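Local coordinates for protein putative PLP-dependent aminotransferase (Bacillus cereus ATCC 10987, PDB 3JU7) that probably acts as a pyridoxal-phosphate-dependent aminotransferase of the DegT/DnrJ/EryC1 family and binds calcium, at residues 31-45 with 234-247. Residues are numbered along the deposited sequence; the frame is centred on the assembly and turned at random.
Sequences YTNYGPINQRFEQTI and KMSEYAAAIGIATM. With ACT (acetate ion), chain F.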
ATOM      1  N   TYR A  31     -11.016   9.231  -9.250  1.00 19.72           N
ATOM      2  CA  TYR A  31     -11.090   8.353  -8.095  1.00 24.37           C
ATOM      3  C   TYR A  31      -9.774   8.091  -7.365  1.00 22.66           C
ATOM      4  O   TYR A  31      -9.810   7.634  -6.224  1.00 24.74           O
ATOM      5  CB  TYR A  31     -11.663   7.001  -8.518  1.00 23.53           C
ATOM      6  CG  TYR A  31     -12.986   7.159  -9.208  1.00 22.56           C
ATOM      7  CD1 TYR A  31     -14.148   7.381  -8.483  1.00 15.48           C
ATOM      8  CD2 TYR A  31     -13.080   7.108 -10.587  1.00 28.17           C
ATOM      9  CE1 TYR A  31     -15.369   7.581  -9.121  1.00 26.22           C
ATOM     10  CE2 TYR A  31     -14.308   7.266 -11.234  1.00 26.13           C
ATOM     11  CZ  TYR A  31     -15.449   7.507 -10.499  1.00 24.83           C
ATOM     12  OH  TYR A  31     -16.667   7.655 -11.145  1.00 21.11           O
ATOM     13  N   THR A  32      -8.640   8.367  -7.998  1.00 21.16           N
ATOM     14  CA  THR A  32      -7.352   8.166  -7.351  1.00 23.23           C
ATOM     15  C   THR A  32      -6.224   8.878  -8.117  1.00 23.79           C
ATOM     16  O   THR A  32      -6.495   9.733  -8.963  1.00 24.89           O
ATOM     17  CB  THR A  32      -7.038   6.628  -7.214  1.00 27.10           C
ATOM     18  OG1 THR A  32      -5.808   6.438  -6.467  1.00 22.76           O
ATOM     19  CG2 THR A  32      -7.013   5.979  -8.606  1.00 17.62           C
ATOM     20  N   ASN A  33      -4.975   8.556  -7.787  1.00 22.86           N
ATOM     21  CA  ASN A  33      -3.796   9.127  -8.450  1.00 26.47           C
ATOM     22  C   ASN A  33      -3.691  10.658  -8.285  1.00 26.41           C
ATOM     23  O   ASN A  33      -3.713  11.414  -9.263  1.00 26.77           O
ATOM     24  CB  ASN A  33      -3.742   8.688  -9.936  1.00 26.52           C
ATOM     25  CG  ASN A  33      -3.457   7.171 -10.092  1.00 28.43           C
ATOM     26  OD1 ASN A  33      -3.854   6.346  -9.248  1.00 32.60           O
ATOM     27  ND2 ASN A  33      -2.762   6.808 -11.171  1.00 22.98           N
ATOM     28  N   TYR A  34      -3.617  11.098  -7.029  1.00 24.43           N
ATOM     29  CA  TYR A  34      -3.439  12.506  -6.701  1.00 22.16           C
ATOM     30  C   TYR A  34      -4.560  13.377  -7.288  1.00 23.15           C
ATOM     31  O   TYR A  34      -4.325  14.431  -7.878  1.00 22.51           O
ATOM     32  CB  TYR A  34      -2.069  12.963  -7.157  1.00 19.54           C
ATOM     33  CG  TYR A  34      -0.925  12.071  -6.650  1.00 21.29           C
ATOM     34  CD1 TYR A  34      -0.681  11.919  -5.297  1.00 20.23           C
ATOM     35  CD2 TYR A  34      -0.073  11.427  -7.516  1.00 23.30           C
ATOM     36  CE1 TYR A  34       0.381  11.152  -4.814  1.00 23.70           C
ATOM     37  CE2 TYR A  34       0.990  10.625  -7.029  1.00 19.07           C
ATOM     38  CZ  TYR A  34       1.209  10.505  -5.679  1.00 22.94           C
ATOM     39  OH  TYR A  34       2.254   9.722  -5.174  1.00 24.34           O
ATOM     40  N   GLY A  35      -5.796  12.924  -7.096  1.00 22.23           N
ATOM     41  CA  GLY A  35      -6.959  13.658  -7.526  1.00 21.81           C
ATOM     42  C   GLY A  35      -7.226  14.943  -6.753  1.00 21.36           C
ATOM     43  O   GLY A  35      -6.534  15.284  -5.797  1.00 18.82           O
ATOM     44  N   PRO A  36      -8.237  15.686  -7.179  1.00 22.74           N
ATOM     45  CA  PRO A  36      -8.460  17.017  -6.605  1.00 24.14           C
ATOM     46  C   PRO A  36      -8.808  17.008  -5.111  1.00 22.76           C
ATOM     47  O   PRO A  36      -8.520  17.967  -4.436  1.00 24.93           O
ATOM     48  CB  PRO A  36      -9.660  17.570  -7.405  1.00 23.54           C
ATOM     49  CG  PRO A  36     -10.008  16.574  -8.390  1.00 25.51           C
ATOM     50  CD  PRO A  36      -9.175  15.350  -8.253  1.00 22.63           C
ATOM     51  N   ILE A  37      -9.449  15.949  -4.621  1.00 22.84           N
ATOM     52  CA  ILE A  37      -9.847  15.852  -3.208  1.00 21.83           C
ATOM     53  C   ILE A  37      -8.594  15.564  -2.408  1.00 24.38           C
ATOM     54  O   ILE A  37      -8.353  16.188  -1.367  1.00 25.29           O
ATOM     55  CB  ILE A  37     -10.976  14.795  -3.015  1.00 24.09           C
ATOM     56  CG1 ILE A  37     -12.256  15.342  -3.649  1.00 22.83           C
ATOM     57  CG2 ILE A  37     -11.230  14.436  -1.526  1.00 17.55           C
ATOM     58  CD1 ILE A  37     -13.127  14.271  -4.096  1.00 37.03           C
ATOM     59  N   ASN A  38      -7.748  14.683  -2.923  1.00 23.71           N
ATOM     60  CA  ASN A  38      -6.438  14.483  -2.294  1.00 23.18           C
ATOM     61  C   ASN A  38      -5.610  15.769  -2.269  1.00 22.84           C
ATOM     62  O   ASN A  38      -5.034  16.135  -1.248  1.00 22.53           O
ATOM     63  CB  ASN A  38      -5.682  13.400  -3.004  1.00 25.26           C
ATOM     64  CG  ASN A  38      -4.470  12.924  -2.223  1.00 27.37           C
ATOM     65  OD1 ASN A  38      -4.568  12.060  -1.334  1.00 26.85           O
ATOM     66  ND2 ASN A  38      -3.315  13.458  -2.572  1.00 23.87           N
ATOM     67  N   GLN A  39      -5.560  16.491  -3.373  1.00 24.16           N
ATOM     68  CA  GLN A  39      -4.834  17.763  -3.357  1.00 23.76           C
ATOM     69  C   GLN A  39      -5.459  18.698  -2.326  1.00 24.46           C
ATOM     70  O   GLN A  39      -4.734  19.407  -1.626  1.00 22.27           O
ATOM     71  CB  GLN A  39      -4.845  18.479  -4.694  1.00 24.57           C
ATOM     72  CG  GLN A  39      -4.161  17.770  -5.860  1.00 30.92           C
ATOM     73  CD  GLN A  39      -4.519  18.411  -7.196  1.00 36.82           C
ATOM     74  OE1 GLN A  39      -4.483  19.659  -7.337  1.00 49.46           O
ATOM     75  NE2 GLN A  39      -4.878  17.582  -8.182  1.00 34.08           N
ATOM     76  N   ARG A  40      -6.793  18.726  -2.252  1.00 23.52           N
ATOM     77  CA  ARG A  40      -7.474  19.644  -1.317  1.00 22.02           C
ATOM     78  C   ARG A  40      -7.100  19.272   0.102  1.00 20.59           C
ATOM     79  O   ARG A  40      -6.790  20.125   0.911  1.00 21.88           O
ATOM     80  CB  ARG A  40      -8.997  19.607  -1.480  1.00 21.41           C
ATOM     81  CG  ARG A  40      -9.747  20.659  -0.645  1.00 26.27           C
ATOM     82  CD  ARG A  40     -11.280  20.508  -0.721  1.00 24.64           C
ATOM     83  NE  ARG A  40     -11.683  20.494  -2.113  1.00 29.51           N
ATOM     84  CZ  ARG A  40     -12.784  19.954  -2.605  1.00 32.83           C
ATOM     85  NH1 ARG A  40     -13.685  19.380  -1.822  1.00 33.34           N
ATOM     86  NH2 ARG A  40     -12.989  20.019  -3.907  1.00 37.23           N
ATOM     87  N   PHE A  41      -7.072  17.976   0.376  1.00 20.70           N
ATOM     88  CA  PHE A  41      -6.736  17.469   1.693  1.00 20.64           C
ATOM     89  C   PHE A  41      -5.323  17.925   2.103  1.00 22.46           C
ATOM     90  O   PHE A  41      -5.119  18.420   3.219  1.00 24.08           O
ATOM     91  CB  PHE A  41      -6.866  15.934   1.673  1.00 18.11           C
ATOM     92  CG  PHE A  41      -6.575  15.248   2.989  1.00 23.38           C
ATOM     93  CD1 PHE A  41      -6.909  15.837   4.222  1.00 28.47           C
ATOM     94  CD2 PHE A  41      -6.029  13.966   2.992  1.00 22.52           C
ATOM     95  CE1 PHE A  41      -6.662  15.163   5.433  1.00 26.06           C
ATOM     96  CE2 PHE A  41      -5.783  13.290   4.184  1.00 28.22           C
ATOM     97  CZ  PHE A  41      -6.092  13.883   5.411  1.00 22.36           C
ATOM     98  N   GLU A  42      -4.368  17.781   1.182  1.00 23.25           N
ATOM     99  CA  GLU A  42      -2.977  18.160   1.444  1.00 24.17           C
ATOM    100  C   GLU A  42      -2.856  19.661   1.617  1.00 23.49           C
ATOM    101  O   GLU A  42      -2.093  20.109   2.448  1.00 26.34           O
ATOM    102  CB  GLU A  42      -2.061  17.687   0.310  1.00 23.64           C
ATOM    103  CG  GLU A  42      -1.937  16.158   0.196  1.00 22.26           C
ATOM    104  CD  GLU A  42      -1.249  15.751  -1.101  1.00 25.33           C
ATOM    105  OE1 GLU A  42      -1.136  16.597  -2.019  1.00 31.55           O
ATOM    106  OE2 GLU A  42      -0.824  14.598  -1.227  1.00 21.37           O
ATOM    107  N   GLN A  43      -3.604  20.437   0.837  1.00 23.94           N
ATOM    108  CA  GLN A  43      -3.551  21.892   0.950  1.00 24.43           C
ATOM    109  C   GLN A  43      -4.126  22.306   2.299  1.00 24.13           C
ATOM    110  O   GLN A  43      -3.649  23.246   2.926  1.00 24.41           O
ATOM    111  CB  GLN A  43      -4.288  22.599  -0.208  1.00 22.39           C
ATOM    112  N   THR A  44      -5.134  21.576   2.753  1.00 23.85           N
ATOM    113  CA  THR A  44      -5.782  21.861   4.031  1.00 24.98           C
ATOM    114  C   THR A  44      -4.840  21.563   5.161  1.00 24.42           C
ATOM    115  O   THR A  44      -4.858  22.249   6.176  1.00 22.38           O
ATOM    116  CB  THR A  44      -7.058  21.000   4.192  1.00 26.02           C
ATOM    117  OG1 THR A  44      -8.010  21.413   3.196  1.00 30.26           O
ATOM    118  CG2 THR A  44      -7.666  21.132   5.583  1.00 25.19           C
ATOM    119  N   ILE A  45      -4.031  20.513   5.003  1.00 24.31           N
ATOM    120  CA  ILE A  45      -3.028  20.184   6.010  1.00 23.09           C
ATOM    121  C   ILE A  45      -1.904  21.257   6.048  1.00 22.48           C
ATOM    122  O   ILE A  45      -1.481  21.700   7.113  1.00 22.90           O
ATOM    123  CB  ILE A  45      -2.455  18.790   5.754  1.00 23.32           C
ATOM    124  CG1 ILE A  45      -3.531  17.725   6.043  1.00 22.30           C
ATOM    125  CG2 ILE A  45      -1.256  18.530   6.659  1.00 23.43           C
ATOM    126  CD1 ILE A  45      -3.159  16.355   5.504  1.00 21.90           C
ATOM    127  N   LYS A 234      -0.333   5.126  -3.571  1.00 24.50           N
ATOM    128  CA  LYS A 234      -1.332   6.167  -3.764  1.00 27.69           C
ATOM    129  C   LYS A 234      -2.561   5.937  -2.881  1.00 24.93           C
ATOM    130  O   LYS A 234      -3.078   4.837  -2.786  1.00 21.87           O
ATOM    131  CB  LYS A 234      -1.759   6.259  -5.249  1.00 26.09           C
ATOM    132  CG  LYS A 234      -0.583   6.552  -6.185  1.00 27.23           C
ATOM    133  CD  LYS A 234      -0.889   6.496  -7.645  1.00 19.61           C
ATOM    134  CE  LYS A 234      -0.854   5.113  -8.256  1.00 24.50           C
ATOM    135  NZ  LYS A 234      -1.993   4.297  -7.965  1.00 23.93           N
HETATM  136  N   MSE A 235      -3.000   7.033  -2.291  1.00 24.64           N
HETATM  137  CA  MSE A 235      -4.235   7.111  -1.539  1.00 24.26           C
HETATM  138  C   MSE A 235      -5.396   7.481  -2.476  1.00 23.65           C
HETATM  139  O   MSE A 235      -5.327   8.457  -3.240  1.00 21.49           O
HETATM  140  CB  MSE A 235      -4.106   8.170  -0.427  1.00 21.73           C
HETATM  141  CG  MSE A 235      -5.414   8.478   0.289  1.00 26.03           C
HETATM  142 SE   MSE A 235      -5.372   9.794   1.690  0.75 18.51          SE
HETATM  143  CE  MSE A 235      -4.408   8.688   2.924  1.00 15.99           C
ATOM    144  N   SER A 236      -6.478   6.710  -2.388  1.00 23.88           N
ATOM    145  CA  SER A 236      -7.677   7.020  -3.161  1.00 23.22           C
ATOM    146  C   SER A 236      -8.328   8.380  -2.813  1.00 21.60           C
ATOM    147  O   SER A 236      -8.089   8.977  -1.752  1.00 19.69           O
ATOM    148  CB  SER A 236      -8.719   5.882  -3.078  1.00 24.41           C
ATOM    149  OG  SER A 236      -9.427   5.875  -1.865  1.00 26.81           O
ATOM    150  N   GLU A 237      -9.152   8.856  -3.734  1.00 22.76           N
ATOM    151  CA  GLU A 237     -10.000  10.051  -3.485  1.00 21.27           C
ATOM    152  C   GLU A 237     -10.983   9.809  -2.321  1.00 21.28           C
ATOM    153  O   GLU A 237     -11.305  10.692  -1.556  1.00 17.94           O
ATOM    154  CB  GLU A 237     -10.776  10.352  -4.741  1.00 22.08           C
ATOM    155  CG  GLU A 237      -9.947  10.988  -5.868  1.00 22.39           C
ATOM    156  CD  GLU A 237      -9.465  12.405  -5.506  1.00 23.62           C
ATOM    157  OE1 GLU A 237      -8.441  12.567  -4.793  1.00 29.91           O
ATOM    158  OE2 GLU A 237     -10.115  13.348  -5.944  1.00 26.34           O
ATOM    159  N   TYR A 238     -11.401   8.555  -2.161  1.00 21.95           N
ATOM    160  CA  TYR A 238     -12.327   8.203  -1.128  1.00 21.05           C
ATOM    161  C   TYR A 238     -11.703   8.347   0.271  1.00 22.42           C
ATOM    162  O   TYR A 238     -12.300   8.956   1.166  1.00 23.93           O
ATOM    163  CB  TYR A 238     -12.798   6.783  -1.366  1.00 22.52           C
ATOM    164  CG  TYR A 238     -13.581   6.556  -2.658  1.00 27.56           C
ATOM    165  CD1 TYR A 238     -14.879   7.055  -2.803  1.00 26.91           C
ATOM    166  CD2 TYR A 238     -13.054   5.788  -3.715  1.00 26.54           C
ATOM    167  CE1 TYR A 238     -15.610   6.822  -3.947  1.00 22.15           C
ATOM    168  CE2 TYR A 238     -13.799   5.555  -4.855  1.00 25.18           C
ATOM    169  CZ  TYR A 238     -15.075   6.075  -4.965  1.00 20.15           C
ATOM    170  OH  TYR A 238     -15.838   5.879  -6.088  1.00 17.29           O
ATOM    171  N   ALA A 239     -10.506   7.803   0.444  1.00 20.16           N
ATOM    172  CA  ALA A 239      -9.730   8.009   1.650  1.00 21.48           C
ATOM    173  C   ALA A 239      -9.492   9.502   1.904  1.00 23.35           C
ATOM    174  O   ALA A 239      -9.714   9.966   3.020  1.00 25.64           O
ATOM    175  CB  ALA A 239      -8.397   7.241   1.604  1.00 19.77           C
ATOM    176  N   ALA A 240      -9.107  10.271   0.886  1.00 23.62           N
ATOM    177  CA  ALA A 240      -8.940  11.741   1.075  1.00 22.26           C
ATOM    178  C   ALA A 240     -10.222  12.414   1.531  1.00 21.28           C
ATOM    179  O   ALA A 240     -10.185  13.350   2.326  1.00 22.41           O
ATOM    180  CB  ALA A 240      -8.465  12.391  -0.180  1.00 20.38           C
ATOM    181  N   ALA A 241     -11.360  11.956   1.007  1.00 22.66           N
ATOM    182  CA  ALA A 241     -12.684  12.485   1.394  1.00 20.02           C
ATOM    183  C   ALA A 241     -12.880  12.371   2.908  1.00 21.49           C
ATOM    184  O   ALA A 241     -13.261  13.337   3.565  1.00 20.22           O
ATOM    185  CB  ALA A 241     -13.810  11.723   0.657  1.00 16.96           C
ATOM    186  N   ILE A 242     -12.578  11.192   3.461  1.00 20.56           N
ATOM    187  CA  ILE A 242     -12.720  10.985   4.895  1.00 21.88           C
ATOM    188  C   ILE A 242     -11.675  11.840   5.625  1.00 23.35           C
ATOM    189  O   ILE A 242     -11.981  12.472   6.625  1.00 22.45           O
ATOM    190  CB  ILE A 242     -12.635   9.485   5.301  1.00 21.86           C
ATOM    191  CG1 ILE A 242     -13.733   8.699   4.562  1.00 20.40           C
ATOM    192  CG2 ILE A 242     -12.819   9.340   6.800  1.00 17.25           C
ATOM    193  CD1 ILE A 242     -14.016   7.338   5.080  1.00 22.77           C
ATOM    194  N   GLY A 243     -10.454  11.896   5.107  1.00 20.72           N
ATOM    195  CA  GLY A 243      -9.449  12.746   5.727  1.00 21.68           C
ATOM    196  C   GLY A 243      -9.898  14.182   5.859  1.00 20.95           C
ATOM    197  O   GLY A 243      -9.741  14.810   6.923  1.00 22.09           O
ATOM    198  N   ILE A 244     -10.462  14.740   4.797  1.00 21.41           N
ATOM    199  CA  ILE A 244     -10.942  16.133   4.869  1.00 21.25           C
ATOM    200  C   ILE A 244     -12.001  16.329   5.957  1.00 22.63           C
ATOM    201  O   ILE A 244     -12.042  17.380   6.625  1.00 26.29           O
ATOM    202  CB  ILE A 244     -11.576  16.608   3.519  1.00 23.22           C
ATOM    203  CG1 ILE A 244     -10.491  16.870   2.479  1.00 27.66           C
ATOM    204  CG2 ILE A 244     -12.506  17.884   3.713  1.00 17.40           C
ATOM    205  CD1 ILE A 244     -11.078  17.163   1.124  1.00 24.01           C
ATOM    206  N   ALA A 245     -12.900  15.355   6.085  1.00 21.78           N
ATOM    207  CA  ALA A 245     -13.978  15.437   7.065  1.00 24.30           C
ATOM    208  C   ALA A 245     -13.405  15.280   8.447  1.00 22.95           C
ATOM    209  O   ALA A 245     -13.957  15.812   9.398  1.00 24.03           O
ATOM    210  CB  ALA A 245     -15.083  14.354   6.806  1.00 23.25           C
ATOM    211  N   THR A 246     -12.334  14.499   8.560  1.00 21.66           N
ATOM    212  CA  THR A 246     -11.686  14.307   9.828  1.00 26.05           C
ATOM    213  C   THR A 246     -10.962  15.584  10.266  1.00 31.47           C
ATOM    214  O   THR A 246     -10.868  15.834  11.462  1.00 33.67           O
ATOM    215  CB  THR A 246     -10.715  13.142   9.785  1.00 26.99           C
ATOM    216  OG1 THR A 246     -11.428  11.966   9.406  1.00 20.50           O
ATOM    217  CG2 THR A 246     -10.041  12.920  11.164  1.00 23.25           C
HETATM  218  N   MSE A 247     -10.470  16.385   9.308  1.00 31.73           N
HETATM  219  CA  MSE A 247      -9.900  17.681   9.621  1.00 33.35           C
HETATM  220  C   MSE A 247     -10.962  18.591  10.212  1.00 33.07           C
HETATM  221  O   MSE A 247     -10.660  19.365  11.104  1.00 31.22           O
HETATM  222  CB  MSE A 247      -9.282  18.404   8.393  1.00 33.55           C
HETATM  223  CG  MSE A 247      -7.957  17.859   7.896  1.00 40.54           C
HETATM  224 SE   MSE A 247      -6.511  18.203   9.130  0.75 45.27          SE
HETATM  225  CE  MSE A 247      -6.580  20.124   8.939  1.00 41.84           C
TER
HETATM  226  C   ACT F 380      -2.135   2.733 -11.115  1.00 28.94           C
HETATM  227  O   ACT F 380      -1.984   3.994 -11.259  1.00 27.84           O
HETATM  228  OXT ACT F 380      -2.069   2.279  -9.949  1.00 26.07           O
HETATM  229  CH3 ACT F 380      -2.425   1.811 -12.261  1.00 24.63           C
HETATM  230  O   HOH W   1      -3.284   9.442  -4.867  1.00 20.81           O
HETATM  231  O   HOH W   2      -6.515  10.659  -5.250  1.00 21.68           O
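Glu237 OE1 is gripped twice, by Asn38 N at 2.9 Å and by a water that also links Gly35 N to Met235 O. Glu237 OE2 takes Ile37 N at 3.0 Å through its syn lone pair, whereas Asn38 N meets OE1 on the syn side but 23° out of the carboxylate plane. The bend at chi2 (-67°) folds the buried carboxylate of Glu237 over the first turn of helix 36-45, where the positive end of the helix dipole would be expected to favour the negative charge. Through its carboxylate Glu237 joins its own first helical turn to that of helix 36-45, and its backbone N also donates to Tyr31 O in the loop before that helix.

Beyond the carboxylate the packing is apolar. Ile37 is a knob among Glu237, Ala240, Ala241 and Ile244, its CG2 3.7 Å from Ala240 CB. One turn on, Phe41 lays a ring face over Gly243, whose CA is 3.9 Å from the ring centroid in a CH-pi contact. Met247 CG and the selenium of selenomethionine Met235 come to the ring's edge.

Between the loops that lead into the two helices, Lys234 NZ donates to Asn33 OD1 from above its carbonyl plane, and both side chains bind an acetate, probably from the crystallisation liquor; Lys234 also pairs with Glu197 of the second subunit. The axes of segments 36-45 and 237-247 come within 8.1 Å at 33°. Helix 19-28 packs on Tyr31, Ile37 and Glu237 through Ile25, while Thr58 of strand 55-59 touches Phe41 and Met235, placing the pair between that helix and the sheet.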